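4-hydroxybutyrate CoA-transferase (Porphyromonas gingivalis, PDB 3D3U) probably transfers coenzyme A between acyl-CoA thioesters and free carboxylates such as acetate. Local coordinates at residues P183-V187 / F272-Y278; K258-H262 / V300-D305; S359-T365 / I413-F418; A36-F40 / V153-N157. Residue numbers count along the deposited sequence, not the author numbering.

Contact 1 of 4, residues P183-V187 / F272-Y278; sequences PIAEV and FGSKELY
F272 and G273 lie in an extended loop that runs into the helix beginning at K275, facing the irregular segment P183-V187. The F272 side chain (chi1 42°) points toward that segment, with CD2 3.7 Å from CG1 of V187. G273 adopts phi/psi 161/-140, a conformation that calls for glycine, and its O accepts from N of V187 at 2.9 Å; the CA atoms of the two residues are 4.5 Å apart. A CA-H...O contact, G273 CA to V187 O at 3.2 Å, adds to this backbone pairing. S274, chi1 81°, is the N-cap: its OG accepts from L277 N at 3.3 Å and also hydrogen-bonds D243. K275 N, in the first turn, donates to E186 OE2 at 3.3 Å, so a carboxylate from the other segment meets an NH at the helix start. Y278 (chi1 -52°, m) points back toward 183-187; Y278 OH donates to A185 O at 2.8 Å and accepts from G273 N, also 2.8 Å, while I184 CG2 makes a CH-pi contact over the Y278 ring face, 3.6 Å from its centroid. The helix N-terminus of the C-terminal family region thus docks on the loop after strand 176-180 of the N-terminal one, with helix 243-251 alongside.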
loop_
_atom_site.group_PDB
_atom_site.type_symbol
_atom_site.label_atom_id
_atom_site.label_comp_id
_atom_site.label_asym_id
_atom_site.label_seq_id
_atom_site.Cartn_x
_atom_site.Cartn_y
_atom_site.Cartn_z
ATOM N N PRO A 183 3.387 21.086 0.264
ATOM C CA PRO A 183 2.273 20.232 0.731
ATOM C C PRO A 183 2.340 18.805 0.158
ATOM O O PRO A 183 2.677 18.582 -1.006
ATOM C CB PRO A 183 1.047 20.932 0.169
ATOM C CG PRO A 183 1.540 21.642 -1.092
ATOM C CD PRO A 183 2.925 22.102 -0.718
ATOM N N ILE A 184 2.020 17.817 0.971
ATOM C CA ILE A 184 2.254 16.469 0.614
ATOM C C ILE A 184 1.249 16.105 -0.444
ATOM O O ILE A 184 0.107 16.163 -0.192
ATOM C CB ILE A 184 2.102 15.739 1.907
ATOM C CG1 ILE A 184 3.329 16.087 2.758
ATOM C CG2 ILE A 184 1.838 14.248 1.687
ATOM C CD1 ILE A 184 4.557 15.215 2.517
ATOM N N ALA A 185 1.672 15.765 -1.651
ATOM C CA ALA A 185 0.725 15.366 -2.696
ATOM C C ALA A 185 -0.458 14.683 -2.131
ATOM O O ALA A 185 -0.335 13.849 -1.226
ATOM C CB ALA A 185 1.357 14.393 -3.648
ATOM N N GLU A 186 -1.606 14.997 -2.702
ATOM C CA GLU A 186 -2.872 14.432 -2.180
ATOM C C GLU A 186 -3.564 13.581 -3.211
ATOM O O GLU A 186 -3.463 13.893 -4.349
ATOM C CB GLU A 186 -3.810 15.548 -1.636
ATOM C CG GLU A 186 -3.969 16.833 -2.467
ATOM C CD GLU A 186 -4.657 17.956 -1.677
ATOM O OE1 GLU A 186 -4.236 19.126 -1.883
ATOM O OE2 GLU A 186 -5.603 17.700 -0.827
ATOM N N VAL A 187 -4.241 12.508 -2.857
ATOM C CA VAL A 187 -5.059 11.841 -3.872
ATOM C C VAL A 187 -6.452 11.655 -3.343
ATOM O O VAL A 187 -6.651 10.966 -2.340
ATOM C CB VAL A 187 -4.399 10.549 -4.431
ATOM C CG1 VAL A 187 -3.041 10.288 -3.784
ATOM C CG2 VAL A 187 -5.360 9.316 -4.427
ATOM N N PHE A 272 -2.053 7.677 1.988
ATOM C CA PHE A 272 -2.171 8.888 1.209
ATOM C C PHE A 272 -3.600 9.279 1.019
ATOM O O PHE A 272 -4.484 8.447 1.238
ATOM C CB PHE A 272 -1.586 8.668 -0.111
ATOM C CG PHE A 272 -1.913 7.313 -0.740
ATOM C CD1 PHE A 272 -1.070 6.183 -0.525
ATOM C CD2 PHE A 272 -2.943 7.191 -1.673
ATOM C CE1 PHE A 272 -1.350 4.927 -1.162
ATOM C CE2 PHE A 272 -3.194 5.970 -2.327
ATOM C CZ PHE A 272 -2.424 4.848 -2.048
ATOM N N GLY A 273 -3.880 10.518 0.643
ATOM C CA GLY A 273 -5.269 10.930 0.545
ATOM C C GLY A 273 -5.317 12.420 0.559
ATOM O O GLY A 273 -4.466 13.119 -0.036
ATOM N N SER A 274 -6.297 12.956 1.245
ATOM C CA SER A 274 -6.464 14.392 1.201
ATOM C C SER A 274 -5.563 15.104 2.294
ATOM O O SER A 274 -4.999 14.450 3.209
ATOM C CB SER A 274 -7.936 14.662 1.469
ATOM O OG SER A 274 -8.161 14.599 2.887
ATOM N N LYS A 275 -5.486 16.442 2.216
ATOM C CA LYS A 275 -4.830 17.230 3.188
ATOM C C LYS A 275 -5.441 16.966 4.540
ATOM O O LYS A 275 -4.727 16.936 5.538
ATOM C CB LYS A 275 -4.968 18.692 2.836
ATOM C CG LYS A 275 -4.046 19.619 3.704
ATOM C CD LYS A 275 -4.468 21.175 3.792
ATOM C CE LYS A 275 -3.933 21.887 5.098
ATOM N NZ LYS A 275 -2.550 21.178 5.216
ATOM N N GLU A 276 -6.753 16.748 4.609
ATOM C CA GLU A 276 -7.361 16.351 5.887
ATOM C C GLU A 276 -6.710 15.093 6.472
ATOM O O GLU A 276 -6.399 15.044 7.653
ATOM C CB GLU A 276 -8.835 16.112 5.720
ATOM C CG GLU A 276 -9.520 15.778 7.046
ATOM C CD GLU A 276 -10.656 16.734 7.351
ATOM O OE1 GLU A 276 -11.536 16.460 8.232
ATOM O OE2 GLU A 276 -10.623 17.799 6.685
ATOM N N LEU A 277 -6.507 14.061 5.650
ATOM C CA LEU A 277 -5.795 12.881 6.114
ATOM C C LEU A 277 -4.541 13.345 6.755
ATOM O O LEU A 277 -4.302 13.035 7.948
ATOM C CB LEU A 277 -5.410 11.978 4.962
ATOM C CG LEU A 277 -5.830 10.534 5.105
ATOM C CD1 LEU A 277 -5.182 9.692 4.110
ATOM C CD2 LEU A 277 -5.481 9.995 6.441
ATOM N N TYR A 278 -3.743 14.094 5.984
ATOM C CA TYR A 278 -2.381 14.451 6.446
ATOM C C TYR A 278 -2.447 15.184 7.729
ATOM O O TYR A 278 -1.828 14.721 8.715
ATOM C CB TYR A 278 -1.530 15.166 5.404
ATOM C CG TYR A 278 -1.506 14.382 4.101
ATOM C CD1 TYR A 278 -1.474 12.990 4.109
ATOM C CD2 TYR A 278 -1.572 15.013 2.861
ATOM C CE1 TYR A 278 -1.510 12.246 2.936
ATOM C CE2 TYR A 278 -1.596 14.258 1.661
ATOM C CZ TYR A 278 -1.579 12.864 1.719
ATOM O OH TYR A 278 -1.593 12.075 0.568
#

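Contact 2 of 4, residues K258-H262 / V300-D305; sequences KKTLH and VIGKND
L261 lays its side chain (chi1 t, chi2 p) over V300 and K303, its CD2 lying 3.4 Å from CG1 of V300 and 3.8 Å from CB of K303. The backbone around it is irregular: T260 at phi/psi -98/8, L261 extended at -141/125, and H262 in the left-handed region at 51/59. In the facing segment K303 N bonds to V300 O at 2.9 Å and N304 N to I301 O at 3.0 Å, while N304 and D305 are extended. The CA atoms of L261 and N304 are the nearest pair, 5.4 Å apart. T260, chi1 63° (p), points its side chain toward the other segment; T260 OG1 sits 2.8 Å from K303 O and accepts a weak hydrogen bond from D305 N at 3.4 Å. The N304 side chain fills the space beside L261, with OD1 3.6 Å from L261 CB. A packed leucine is thus joined by a threonine hydroxyl that meets the backbone at K303-D305, ahead of strand 307-311. K259 reaches past it to hydrogen-bond I236 O, and both K259 and N304 touch strands 212-215 and 235-237, so the loop between helix 243-251 and strand 266-268 lies against this sheet and helix 298-303.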
loop_
_atom_site.group_PDB
_atom_site.type_symbol
_atom_site.label_atom_id
_atom_site.label_comp_id
_atom_site.label_asym_id
_atom_site.label_seq_id
_atom_site.Cartn_x
_atom_site.Cartn_y
_atom_site.Cartn_z
ATOM N N LYS A 258 -9.969 -4.797 20.384
ATOM C CA LYS A 258 -9.911 -6.280 20.306
ATOM C C LYS A 258 -8.680 -6.763 19.601
ATOM O O LYS A 258 -8.257 -7.891 19.784
ATOM C CB LYS A 258 -11.132 -6.792 19.560
ATOM C CG LYS A 258 -12.229 -7.163 20.568
ATOM C CD LYS A 258 -13.564 -6.564 20.243
ATOM C CE LYS A 258 -14.698 -7.278 21.026
ATOM N NZ LYS A 258 -16.024 -7.218 20.210
ATOM N N LYS A 259 -8.067 -5.896 18.806
ATOM C CA LYS A 259 -6.742 -6.197 18.263
ATOM C C LYS A 259 -5.923 -7.110 19.228
ATOM O O LYS A 259 -5.819 -6.818 20.403
ATOM C CB LYS A 259 -6.022 -4.889 17.946
ATOM C CG LYS A 259 -6.734 -4.082 16.903
ATOM C CD LYS A 259 -5.854 -3.096 16.241
ATOM C CE LYS A 259 -4.440 -3.644 15.817
ATOM N NZ LYS A 259 -4.212 -3.659 14.378
ATOM N N THR A 260 -5.378 -8.234 18.777
ATOM C CA THR A 260 -4.433 -8.893 19.671
ATOM C C THR A 260 -3.013 -8.557 19.302
ATOM O O THR A 260 -2.098 -9.168 19.874
ATOM C CB THR A 260 -4.537 -10.348 19.618
ATOM O OG1 THR A 260 -4.194 -10.760 18.302
ATOM C CG2 THR A 260 -5.952 -10.757 19.773
ATOM N N LEU A 261 -2.826 -7.614 18.362
ATOM C CA LEU A 261 -1.491 -7.169 17.979
ATOM C C LEU A 261 -1.532 -5.693 17.763
ATOM O O LEU A 261 -2.336 -5.218 16.954
ATOM C CB LEU A 261 -1.029 -7.831 16.685
ATOM C CG LEU A 261 0.386 -7.534 16.188
ATOM C CD1 LEU A 261 1.228 -7.872 17.401
ATOM C CD2 LEU A 261 0.840 -8.358 14.931
ATOM N N HIS A 262 -0.660 -4.954 18.455
ATOM C CA HIS A 262 -0.725 -3.475 18.507
ATOM C C HIS A 262 -2.130 -2.969 18.893
ATOM O O HIS A 262 -2.821 -2.234 18.135
ATOM C CB HIS A 262 -0.234 -2.881 17.201
ATOM C CG HIS A 262 1.114 -3.375 16.796
ATOM N ND1 HIS A 262 2.251 -3.131 17.546
ATOM C CD2 HIS A 262 1.517 -4.104 15.723
ATOM C CE1 HIS A 262 3.290 -3.708 16.961
ATOM N NE2 HIS A 262 2.877 -4.296 15.847
ATOM N N VAL A 300 3.443 -12.126 10.680
ATOM C CA VAL A 300 2.945 -11.049 11.516
ATOM C C VAL A 300 1.494 -10.824 11.346
ATOM O O VAL A 300 0.794 -10.729 12.347
ATOM C CB VAL A 300 3.580 -9.665 11.302
ATOM C CG1 VAL A 300 3.185 -8.754 12.490
ATOM C CG2 VAL A 300 5.107 -9.765 11.204
ATOM N N ILE A 301 1.038 -10.696 10.102
ATOM C CA ILE A 301 -0.392 -10.678 9.816
ATOM C C ILE A 301 -1.141 -11.709 10.649
ATOM O O ILE A 301 -2.175 -11.440 11.323
ATOM C CB ILE A 301 -0.617 -10.940 8.375
ATOM C CG1 ILE A 301 -0.181 -9.703 7.558
ATOM C CG2 ILE A 301 -2.069 -11.155 8.132
ATOM C CD1 ILE A 301 0.052 -9.992 6.080
ATOM N N GLY A 302 -0.580 -12.905 10.627
ATOM C CA GLY A 302 -1.221 -13.972 11.315
ATOM C C GLY A 302 -1.514 -13.715 12.796
ATOM O O GLY A 302 -2.552 -14.230 13.266
ATOM N N LYS A 303 -0.598 -13.026 13.527
ATOM C CA LYS A 303 -0.740 -12.814 14.954
ATOM C C LYS A 303 -2.047 -11.999 15.260
ATOM O O LYS A 303 -2.562 -11.980 16.375
ATOM C CB LYS A 303 0.438 -12.073 15.533
ATOM C CG LYS A 303 1.768 -12.355 14.950
ATOM C CD LYS A 303 2.503 -13.470 15.647
ATOM C CE LYS A 303 4.013 -13.107 15.835
ATOM N NZ LYS A 303 4.413 -12.750 17.277
ATOM N N ASN A 304 -2.602 -11.312 14.279
ATOM C CA ASN A 304 -3.841 -10.588 14.497
ATOM C C ASN A 304 -5.120 -11.434 14.374
ATOM O O ASN A 304 -5.450 -11.907 13.287
ATOM C CB ASN A 304 -3.868 -9.462 13.507
ATOM C CG ASN A 304 -3.637 -8.151 14.129
ATOM O OD1 ASN A 304 -4.263 -7.741 15.208
ATOM N ND2 ASN A 304 -2.820 -7.385 13.427
ATOM N N ASP A 305 -5.879 -11.600 15.449
ATOM C CA ASP A 305 -7.079 -12.439 15.295
ATOM C C ASP A 305 -8.255 -11.897 14.524
ATOM O O ASP A 305 -8.494 -10.625 14.444
ATOM C CB ASP A 305 -7.563 -12.899 16.620
ATOM C CG ASP A 305 -6.562 -13.732 17.261
ATOM O OD1 ASP A 305 -6.834 -14.427 18.219
ATOM O OD2 ASP A 305 -5.414 -13.746 16.814
#

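Contact 3 of 4, residues S359-T365 / I413-F418; sequences STAKKGT and IAHPDF
Van der Waals packing alone joins these segments; no hydrogen bond crosses between them. The nearest CA atoms are those of S359 and A414, 5.4 Å apart. S359 (chi1 58°, p) turns its CB toward segment 413-418, 3.6 Å from H415 N and 3.9 Å from I413 O, while T360, also p at 51°, sets CG2 3.7 Å from H415 CB. Aromatic contacts come next. The F418 ring, chi1 -71° (m), reaches across to the far end of the turn: its edge meets T360 CG2, with CE1 4.0 Å away, and T365 O, 3.3 Å from CZ. G364 O lies 4.1 Å from the same CZ. The H415 ring (chi1 t) presents its edge to S359 OG. Polar bonds are internal or leave the contact: NE2 of H415 donates weakly to D417 OD1 at 3.0 Å, and S359 OG hydrogen-bonds E392. In the backbone, K362 (53/55), K363 (49/43) and G364 (83/12) all have positive phi, and weak bonds from G364 N and T365 N, each 3.1 Å from A361 O, close the bend. Such a bend is that of a beta hairpin, here joining strands 360-361 and 366-367, packed against the linker between helices 403-413 and 418-427.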
loop_
_atom_site.group_PDB
_atom_site.type_symbol
_atom_site.label_atom_id
_atom_site.label_comp_id
_atom_site.label_asym_id
_atom_site.label_seq_id
_atom_site.Cartn_x
_atom_site.Cartn_y
_atom_site.Cartn_z
ATOM N N SER A 359 -18.992 -7.541 -11.181
ATOM C CA SER A 359 -19.122 -8.678 -12.038
ATOM C C SER A 359 -18.824 -8.399 -13.526
ATOM O O SER A 359 -18.701 -9.349 -14.322
ATOM C CB SER A 359 -20.482 -9.356 -11.817
ATOM O OG SER A 359 -21.633 -8.501 -12.033
ATOM N N THR A 360 -18.688 -7.130 -13.938
ATOM C CA THR A 360 -18.258 -6.831 -15.361
ATOM C C THR A 360 -17.235 -5.739 -15.634
ATOM O O THR A 360 -16.732 -5.133 -14.730
ATOM C CB THR A 360 -19.418 -6.525 -16.231
ATOM O OG1 THR A 360 -20.230 -5.529 -15.618
ATOM C CG2 THR A 360 -20.313 -7.724 -16.319
ATOM N N ALA A 361 -16.939 -5.517 -16.912
ATOM C CA ALA A 361 -16.046 -4.434 -17.339
ATOM C C ALA A 361 -16.490 -3.853 -18.684
ATOM O O ALA A 361 -17.293 -4.463 -19.384
ATOM C CB ALA A 361 -14.643 -4.931 -17.432
ATOM N N LYS A 362 -15.968 -2.666 -19.031
ATOM C CA LYS A 362 -16.319 -1.971 -20.287
ATOM C C LYS A 362 -17.853 -1.840 -20.416
ATOM O O LYS A 362 -18.408 -2.290 -21.408
ATOM C CB LYS A 362 -15.711 -2.736 -21.493
ATOM C CG LYS A 362 -15.968 -2.112 -22.960
ATOM C CD LYS A 362 -16.061 -3.145 -24.218
ATOM C CE LYS A 362 -15.480 -2.600 -25.545
ATOM N NZ LYS A 362 -16.068 -3.455 -26.644
ATOM N N LYS A 363 -18.529 -1.252 -19.413
ATOM C CA LYS A 363 -20.030 -1.241 -19.355
ATOM C C LYS A 363 -20.781 -2.606 -19.563
ATOM O O LYS A 363 -21.828 -2.665 -20.254
ATOM C CB LYS A 363 -20.680 -0.169 -20.270
ATOM C CG LYS A 363 -22.264 -0.015 -20.073
ATOM C CD LYS A 363 -23.042 0.125 -21.421
ATOM C CE LYS A 363 -24.407 0.820 -21.239
ATOM N NZ LYS A 363 -24.704 1.569 -22.520
ATOM N N GLY A 364 -20.287 -3.680 -18.939
ATOM C CA GLY A 364 -21.043 -4.932 -18.905
ATOM C C GLY A 364 -20.816 -5.724 -20.164
ATOM O O GLY A 364 -21.537 -6.681 -20.424
ATOM N N THR A 365 -19.827 -5.334 -20.971
ATOM C CA THR A 365 -19.517 -6.122 -22.157
ATOM C C THR A 365 -18.721 -7.338 -21.719
ATOM O O THR A 365 -18.759 -8.390 -22.351
ATOM C CB THR A 365 -18.650 -5.365 -23.179
ATOM O OG1 THR A 365 -18.274 -4.067 -22.694
ATOM C CG2 THR A 365 -19.366 -5.231 -24.568
ATOM N N ILE A 413 -23.061 -15.589 -8.664
ATOM C CA ILE A 413 -22.870 -14.129 -8.470
ATOM C C ILE A 413 -22.294 -13.286 -9.658
ATOM O O ILE A 413 -22.059 -12.038 -9.534
ATOM C CB ILE A 413 -21.980 -13.870 -7.299
ATOM C CG1 ILE A 413 -20.564 -14.149 -7.687
ATOM C CG2 ILE A 413 -22.470 -14.684 -6.127
ATOM C CD1 ILE A 413 -19.674 -13.792 -6.671
ATOM N N ALA A 414 -22.053 -13.982 -10.769
ATOM C CA ALA A 414 -21.774 -13.375 -12.041
ATOM C C ALA A 414 -22.914 -12.501 -12.562
ATOM O O ALA A 414 -24.087 -12.624 -12.172
ATOM C CB ALA A 414 -21.502 -14.510 -13.096
ATOM N N HIS A 415 -22.581 -11.685 -13.558
ATOM C CA HIS A 415 -23.615 -10.905 -14.143
ATOM C C HIS A 415 -24.518 -11.887 -14.799
ATOM O O HIS A 415 -24.054 -12.918 -15.338
ATOM C CB HIS A 415 -23.077 -9.882 -15.129
ATOM C CG HIS A 415 -24.147 -9.028 -15.728
ATOM N ND1 HIS A 415 -24.616 -7.879 -15.122
ATOM C CD2 HIS A 415 -24.910 -9.213 -16.839
ATOM C CE1 HIS A 415 -25.601 -7.379 -15.839
ATOM N NE2 HIS A 415 -25.820 -8.186 -16.871
ATOM N N PRO A 416 -25.824 -11.552 -14.742
ATOM C CA PRO A 416 -26.893 -12.332 -15.391
ATOM C C PRO A 416 -26.719 -12.630 -16.888
ATOM O O PRO A 416 -27.158 -13.710 -17.370
ATOM C CB PRO A 416 -28.142 -11.461 -15.134
ATOM C CG PRO A 416 -27.848 -10.690 -13.938
ATOM C CD PRO A 416 -26.413 -10.370 -14.043
ATOM N N ASP A 417 -26.133 -11.715 -17.657
ATOM C CA ASP A 417 -26.013 -12.044 -19.135
ATOM C C ASP A 417 -25.183 -13.301 -19.327
ATOM O O ASP A 417 -25.518 -14.225 -20.064
ATOM C CB ASP A 417 -25.318 -10.939 -19.926
ATOM C CG ASP A 417 -26.023 -9.607 -19.838
ATOM O OD1 ASP A 417 -27.105 -9.528 -19.234
ATOM O OD2 ASP A 417 -25.508 -8.573 -20.323
ATOM N N PHE A 418 -24.106 -13.290 -18.556
ATOM C CA PHE A 418 -23.058 -14.238 -18.592
ATOM C C PHE A 418 -23.309 -15.574 -17.938
ATOM O O PHE A 418 -22.717 -16.564 -18.379
ATOM C CB PHE A 418 -21.905 -13.526 -17.979
ATOM C CG PHE A 418 -21.409 -12.495 -18.858
ATOM C CD1 PHE A 418 -20.842 -11.354 -18.372
ATOM C CD2 PHE A 418 -21.587 -12.649 -20.225
ATOM C CE1 PHE A 418 -20.389 -10.414 -19.250
ATOM C CE2 PHE A 418 -21.158 -11.723 -21.104
ATOM C CZ PHE A 418 -20.566 -10.618 -20.666
#

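Contact 4 of 4, residues A36-F40 / V153-N157; sequences APVRF and VAEVN
The carboxylate of E155 is divided between a side chain and the backbone of a helix start. OE2 forms a salt bridge with R39, taking hydrogen bonds from NE at 3.0 Å and NH1 at 3.1 Å; the guanidinium meets it edge-on, and a further salt bridge links R39 to E182. OE1 instead accepts from F40 N at 2.9 Å, with a nearly straight N-H...O angle of 170°, and lies 3.1 Å from P37 CB. An extended E155 rotamer (chi1 -70°, chi2 175°) carries the group across from the strand, since the nearest CA atoms, those of P37 and E155, are 6.9 Å apart. P37 occupies the N-cap position and centres an inverse gamma turn (phi/psi -97/80), V38 N bonding weakly to A36 O at 3.1 Å; V38 to F40 are helical. Outward from this polar centre, F40 (chi1 -159°, t) places CE2 3.5 Å from CG1 of V153 (chi1 t), and both side chains also touch V121 and I178 of the flanking strands. Segment 153-157 is regular strand, with V153, E155 and N157 directed toward the helix and A154 away from it. N157 OD1 hydrogen-bonds Q159 N. A helix N-terminus packed on strand 151-157, which lies between strands 119-125 and 176-180 of a parallel sheet, is characteristic of a Rossmann-like alpha/beta domain, here with a buried glutamate receiving the first-turn NH.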
loop_
_atom_site.group_PDB
_atom_site.type_symbol
_atom_site.label_atom_id
_atom_site.label_comp_id
_atom_site.label_asym_id
_atom_site.label_seq_id
_atom_site.Cartn_x
_atom_site.Cartn_y
_atom_site.Cartn_z
ATOM N N ALA A 36 7.310 10.622 -2.099
ATOM C CA ALA A 36 8.195 10.609 -3.268
ATOM C C ALA A 36 8.932 11.973 -3.356
ATOM O O ALA A 36 8.300 13.013 -3.151
ATOM C CB ALA A 36 7.343 10.393 -4.501
ATOM N N PRO A 37 10.246 11.988 -3.588
ATOM C CA PRO A 37 11.015 13.172 -3.414
ATOM C C PRO A 37 11.197 13.863 -4.757
ATOM O O PRO A 37 12.227 13.830 -5.448
ATOM C CB PRO A 37 12.321 12.637 -2.823
ATOM C CG PRO A 37 12.316 11.219 -3.100
ATOM C CD PRO A 37 11.121 10.855 -3.935
ATOM N N VAL A 38 10.135 14.549 -5.082
ATOM C CA VAL A 38 9.983 15.195 -6.329
ATOM C C VAL A 38 10.961 16.358 -6.442
ATOM O O VAL A 38 11.440 16.616 -7.550
ATOM C CB VAL A 38 8.498 15.545 -6.514
ATOM C CG1 VAL A 38 7.919 15.955 -5.193
ATOM C CG2 VAL A 38 8.318 16.632 -7.563
ATOM N N ARG A 39 11.311 17.046 -5.349
ATOM C CA ARG A 39 12.348 18.160 -5.451
ATOM C C ARG A 39 13.667 17.721 -5.987
ATOM O O ARG A 39 14.291 18.367 -6.829
ATOM C CB ARG A 39 12.613 18.785 -4.114
ATOM C CG ARG A 39 11.820 20.053 -3.993
ATOM C CD ARG A 39 10.366 19.853 -3.833
ATOM N NE ARG A 39 10.004 18.691 -3.006
ATOM C CZ ARG A 39 8.721 18.390 -2.812
ATOM N NH1 ARG A 39 8.356 17.327 -2.103
ATOM N NH2 ARG A 39 7.786 19.170 -3.376
ATOM N N PHE A 40 14.078 16.595 -5.445
ATOM C CA PHE A 40 15.183 15.890 -5.925
ATOM C C PHE A 40 14.977 15.417 -7.345
ATOM O O PHE A 40 15.924 15.518 -8.142
ATOM C CB PHE A 40 15.408 14.694 -5.075
ATOM C CG PHE A 40 16.815 14.152 -5.164
ATOM C CD1 PHE A 40 17.163 13.210 -6.107
ATOM C CD2 PHE A 40 17.789 14.600 -4.323
ATOM C CE1 PHE A 40 18.440 12.682 -6.173
ATOM C CE2 PHE A 40 19.036 14.099 -4.422
ATOM C CZ PHE A 40 19.355 13.090 -5.364
ATOM N N VAL A 153 19.806 10.738 1.065
ATOM C CA VAL A 153 19.463 12.129 0.836
ATOM C C VAL A 153 18.027 12.403 1.328
ATOM O O VAL A 153 17.095 11.899 0.749
ATOM C CB VAL A 153 19.570 12.404 -0.622
ATOM C CG1 VAL A 153 19.277 13.860 -0.893
ATOM C CG2 VAL A 153 20.969 12.026 -1.138
ATOM N N ALA A 154 17.816 13.182 2.375
ATOM C CA ALA A 154 16.469 13.292 2.867
ATOM C C ALA A 154 15.943 14.706 2.618
ATOM O O ALA A 154 16.631 15.656 3.005
ATOM C CB ALA A 154 16.459 13.050 4.283
ATOM N N GLU A 155 14.753 14.873 2.029
ATOM C CA GLU A 155 14.230 16.179 1.891
ATOM C C GLU A 155 13.525 16.357 3.162
ATOM O O GLU A 155 12.642 15.624 3.506
ATOM C CB GLU A 155 13.190 16.242 0.780
ATOM C CG GLU A 155 13.676 16.087 -0.659
ATOM C CD GLU A 155 12.520 16.050 -1.744
ATOM O OE1 GLU A 155 12.847 15.697 -2.951
ATOM O OE2 GLU A 155 11.294 16.393 -1.484
ATOM N N VAL A 156 13.901 17.356 3.910
ATOM C CA VAL A 156 13.214 17.629 5.193
ATOM C C VAL A 156 11.941 18.512 5.058
ATOM O O VAL A 156 11.998 19.705 4.767
ATOM C CB VAL A 156 14.197 18.133 6.243
ATOM C CG1 VAL A 156 13.427 18.571 7.519
ATOM C CG2 VAL A 156 15.216 17.026 6.503
ATOM N N ASN A 157 10.787 17.898 5.233
ATOM C CA ASN A 157 9.647 18.616 4.872
ATOM C C ASN A 157 8.860 19.088 6.091
ATOM O O ASN A 157 8.412 18.287 6.982
ATOM C CB ASN A 157 8.837 17.839 3.890
ATOM C CG ASN A 157 7.839 18.703 3.176
ATOM O OD1 ASN A 157 7.535 19.839 3.628
ATOM N ND2 ASN A 157 7.265 18.174 2.089
#

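Overall arrangement
Contacts 1 and 4 are neighbours: their centres lie about 16 Å apart, and I184 CD1 packs 4.0 Å from N157 ND2. Contact 4 sits within the N-terminal six-stranded parallel sheet region, and contact 1 joins the loop leaving that sheet to the C-terminal half. Contact 2 lies about 28 Å from contact 1, centre to centre, without touching it. Their segments alternate along the chain, so the two contacts cross in sequence. Contact 3 is remote, its centre about 34 Å from that of contact 1 and about 44 Å from that of contact 4, with contacts 3 and 4 on opposite sides of the chain's centre. None of the four can be assigned to an active site here.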